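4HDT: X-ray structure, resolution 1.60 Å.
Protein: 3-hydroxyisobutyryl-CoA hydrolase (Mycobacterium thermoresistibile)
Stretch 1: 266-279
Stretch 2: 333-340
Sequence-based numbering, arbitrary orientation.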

# COMPACT_ATOMS: atom_id res chain seq x y z
N PRO A 266 7.85 3.81 17.74
CA PRO A 266 6.78 4.52 18.50
C PRO A 266 6.18 5.74 17.81
O PRO A 266 4.96 5.85 17.73
N ILE A 267 7.02 6.60 17.23
CA ILE A 267 6.48 7.78 16.56
C ILE A 267 5.70 7.38 15.31
O ILE A 267 4.60 7.86 15.09
N ALA A 268 6.22 6.42 14.54
CA ALA A 268 5.50 5.99 13.33
C ALA A 268 4.12 5.35 13.67
O ALA A 268 3.14 5.62 13.00
N LEU A 269 4.09 4.54 14.70
CA LEU A 269 2.85 3.92 15.19
C LEU A 269 1.85 5.01 15.53
O LEU A 269 0.69 4.92 15.12
N SER A 270 2.31 6.02 16.26
CA SER A 270 1.45 7.10 16.76
C SER A 270 0.90 7.92 15.60
O SER A 270 -0.27 8.31 15.58
N VAL A 271 1.76 8.20 14.64
CA VAL A 271 1.33 9.00 13.50
C VAL A 271 0.39 8.17 12.61
O VAL A 271 -0.57 8.70 12.03
N THR A 272 0.66 6.87 12.50
CA THR A 272 -0.20 5.96 11.76
C THR A 272 -1.62 5.90 12.33
O THR A 272 -2.60 5.99 11.59
N LEU A 273 -1.71 5.75 13.65
CA LEU A 273 -3.02 5.76 14.28
C LEU A 273 -3.78 7.06 13.98
O LEU A 273 -4.95 7.04 13.58
N GLU A 274 -3.09 8.18 14.11
CA GLU A 274 -3.72 9.48 13.85
C GLU A 274 -4.08 9.64 12.37
O GLU A 274 -5.14 10.19 12.04
N SER A 275 -3.22 9.14 11.48
CA SER A 275 -3.46 9.25 10.04
C SER A 275 -4.72 8.50 9.63
O SER A 275 -5.54 8.99 8.86
N VAL A 276 -4.88 7.27 10.14
CA VAL A 276 -6.01 6.47 9.74
C VAL A 276 -7.29 7.10 10.29
O VAL A 276 -8.31 7.18 9.60
N ARG A 277 -7.24 7.57 11.52
CA ARG A 277 -8.40 8.24 12.09
C ARG A 277 -8.80 9.51 11.35
O ARG A 277 -9.98 9.74 11.11
N ARG A 278 -7.82 10.32 10.95
CA ARG A 278 -8.11 11.52 10.15
C ARG A 278 -8.61 11.17 8.75
O ARG A 278 -9.55 11.76 8.27
N ALA A 279 -8.01 10.16 8.11
CA ALA A 279 -8.42 9.69 6.79
C ALA A 279 -9.86 9.21 6.75
O ALA A 279 -10.57 9.43 5.78
N ALA A 333 2.34 17.02 20.42
CA ALA A 333 3.01 17.92 19.47
C ALA A 333 3.91 17.16 18.52
O ALA A 333 4.02 17.52 17.37
N ASP A 334 4.58 16.12 19.03
CA ASP A 334 5.43 15.28 18.17
C ASP A 334 4.60 14.70 17.01
O ASP A 334 5.05 14.69 15.86
N VAL A 335 3.41 14.18 17.33
CA VAL A 335 2.50 13.63 16.30
C VAL A 335 1.99 14.73 15.39
O VAL A 335 2.04 14.62 14.15
N GLU A 336 1.54 15.83 16.00
CA GLU A 336 1.00 16.94 15.22
C GLU A 336 1.99 17.49 14.21
O GLU A 336 1.59 17.94 13.13
N ALA A 337 3.27 17.44 14.54
CA ALA A 337 4.33 17.94 13.62
C ALA A 337 4.32 17.24 12.26
O ALA A 337 4.71 17.84 11.27
N TYR A 338 3.86 16.00 12.18
CA TYR A 338 3.84 15.28 10.91
C TYR A 338 2.75 15.76 9.97
O TYR A 338 2.80 15.47 8.78
N PHE A 339 1.79 16.53 10.47
CA PHE A 339 0.65 16.99 9.70
C PHE A 339 0.78 18.45 9.32
O PHE A 339 -0.15 19.01 8.77
N ALA A 340 1.97 19.03 9.53
CA ALA A 340 2.20 20.42 9.18
C ALA A 340 2.10 20.65 7.67
O ALA A 340 2.47 19.77 6.84

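Stretch 1 is a helix throughout, and it offers stretch 2 one flank, built from Ile-267, Ser-270, Val-271, Glu-274, Ser-275 and Arg-278. These positions recur every three or four residues, as expected for one side of a helix. Stretch 2 enters as the last part of a helix that begins earlier in the chain. The CA atoms of Val-271 and Val-335 lie 5.5 Å apart, while those of Ser-275 and Phe-339 lie 8.8 Å apart, so the small valines meet where the backbones are close and a large ring occupies the wider gap.

Ala-333 makes no contact. Asp-334, with chi1 m, points its CB toward stretch 1, and that atom lies 4.0 Å from Ile-267 CD1. Its contact is therefore apolar, and its carboxylate atom OD2 is hydrogen-bonded to a residue just outside the stretches.

Val-335, in the t rotamer, is the knob of the interface, seated among Ile-267, Ser-270, Val-271 and Glu-274. Its CG2 packs 3.7 Å from Ser-270 CB, and its CG1 lies 3.9 Å from Glu-274 CB and 4.4 Å from Val-271 CG2. A short, branched side chain suits such a pocket, filling it without holding the backbones apart. Ser-270 (m) can border this apolar group because its hydroxyl is satisfied within its own helix: OG donates to Pro-266 O at 2.8 Å.

Glu-336 starts out with its CB pointing away, but its chi angles (t, then p) bring the end of the side chain back to Arg-278. Arg-278 NH2 donates to Glu-336 OE1 at 2.9 Å, a hydrogen bond within a salt bridge. Water 1 adds a second link, accepting from Arg-278 NH1 at 3.1 Å and donating to Glu-336 OE2 at 2.6 Å. Within stretch 1, Glu-274 OE2 receives Arg-278 NE at 2.8 Å, so the guanidinium is held by two carboxylates.

Ala-337 is out of reach, but Tyr-338 (chi1 m) turns toward the helix. Val-271, in the t rotamer, places CG2 over one face of the Tyr-338 ring, 3.7 Å from its centroid, in a CH-pi contact. Ile-267 (t, p) adds CG1 at 3.5 Å from Tyr-338 CE1. The broad ring suits two branched aliphatic neighbours, which give it a close apolar surface.

Phe-339, also m, has the largest area covered in the contact. The Arg-278 guanidinium lies flat on one face of its ring, with centres 4.1 Å apart and planes at 23°, a stack that is also a cation-pi interaction. Arginine suits this place because its planar cation can rest on the ring while its N-H groups reach carboxylates and water. At the ring edge, Ser-275 OG approaches Phe-339 CZ at 3.4 Å; that hydroxyl donates to Val-271 O at 2.8 Å, so it is already satisfied. Glu-274 CG lies 3.7 Å from Phe-339 CE2, its aliphatic portion serving as packing surface. Ala-340 lies beyond contact.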

# COMPACT_ATOMS: atom_id res chain seq x y z
CB PRO A 266 7.47 4.88 19.82
CG PRO A 266 8.43 3.73 20.02
CD PRO A 266 8.97 3.45 18.62
CB ILE A 267 7.55 8.86 16.28
CG1 ILE A 267 6.91 10.16 15.79
CG2 ILE A 267 8.57 8.35 15.27
CD1 ILE A 267 5.93 10.79 16.76
CB ALA A 268 6.34 5.05 12.50
CB LEU A 269 3.07 3.08 16.45
CG LEU A 269 3.72 1.72 16.20
CD1 LEU A 269 4.29 1.17 17.52
CD2 LEU A 269 2.79 0.74 15.47
CB SER A 270 2.20 7.97 17.75
OG SER A 270 2.74 7.20 18.82
CB VAL A 271 2.53 9.56 12.72
CG1 VAL A 271 2.07 10.29 11.48
CG2 VAL A 271 3.39 10.48 13.60
CB THR A 272 0.45 4.57 11.63
OG1 THR A 272 1.64 4.71 10.84
CG2 THR A 272 -0.49 3.60 10.93
CB LEU A 273 -2.90 5.53 15.79
CG LEU A 273 -4.21 5.52 16.60
CD1 LEU A 273 -5.15 4.45 16.03
CD2 LEU A 273 -3.90 5.25 18.07
CB GLU A 274 -2.83 10.62 14.31
CG GLU A 274 -3.43 12.00 14.18
CD GLU A 274 -4.55 12.30 15.16
OE1 GLU A 274 -4.73 11.61 16.21
OE2 GLU A 274 -5.30 13.24 14.85
CB SER A 275 -2.26 8.73 9.25
OG SER A 275 -1.16 9.60 9.44
CB VAL A 276 -5.83 4.99 10.17
CG1 VAL A 276 -7.10 4.20 9.91
CG2 VAL A 276 -4.68 4.35 9.44
CB ARG A 277 -8.14 8.52 13.54
CG ARG A 277 -8.21 7.26 14.34
CD ARG A 277 -8.02 7.68 15.75
NE ARG A 277 -8.03 6.52 16.59
CZ ARG A 277 -7.60 6.53 17.84
NH1 ARG A 277 -7.09 7.63 18.40
NH2 ARG A 277 -7.64 5.41 18.50
CB ARG A 278 -6.88 12.43 10.06
CG ARG A 278 -6.52 13.13 11.37
CD ARG A 278 -5.41 14.12 11.18
NE ARG A 278 -4.94 14.64 12.45
CZ ARG A 278 -4.27 15.78 12.61
NH1 ARG A 278 -4.03 16.60 11.58
NH2 ARG A 278 -3.88 16.13 13.82
CB ALA A 279 -7.48 8.60 6.29
CB ALA A 333 3.82 19.00 20.19
CB ASP A 334 6.03 14.10 18.94
CG ASP A 334 7.12 14.50 19.93
OD1 ASP A 334 7.76 15.57 19.79
OD2 ASP A 334 7.33 13.71 20.88
CB VAL A 335 1.29 12.89 16.96
CG1 VAL A 335 0.24 12.51 15.92
CG2 VAL A 335 1.77 11.69 17.73
CB GLU A 336 0.46 18.05 16.16
CG GLU A 336 -0.00 19.32 15.49
CD GLU A 336 -1.19 19.14 14.55
OE1 GLU A 336 -1.95 18.16 14.66
OE2 GLU A 336 -1.36 20.02 13.68
CB ALA A 337 5.69 17.78 14.27
CB TYR A 338 3.70 13.79 11.13
CG TYR A 338 4.97 13.08 11.55
CD1 TYR A 338 5.48 13.22 12.83
CD2 TYR A 338 5.59 12.21 10.68
CE1 TYR A 338 6.64 12.54 13.22
CE2 TYR A 338 6.72 11.49 11.05
CZ TYR A 338 7.25 11.66 12.32
OH TYR A 338 8.35 10.93 12.68
CB PHE A 339 -0.64 16.73 10.49
CG PHE A 339 -0.89 15.27 10.72
CD1 PHE A 339 -1.54 14.53 9.77
CD2 PHE A 339 -0.45 14.63 11.88
CE1 PHE A 339 -1.73 13.16 9.94
CE2 PHE A 339 -0.66 13.28 12.07
CZ PHE A 339 -1.29 12.54 11.11
CB ALA A 340 3.54 20.88 9.69
O HOH W 1 -3.16 19.55 11.90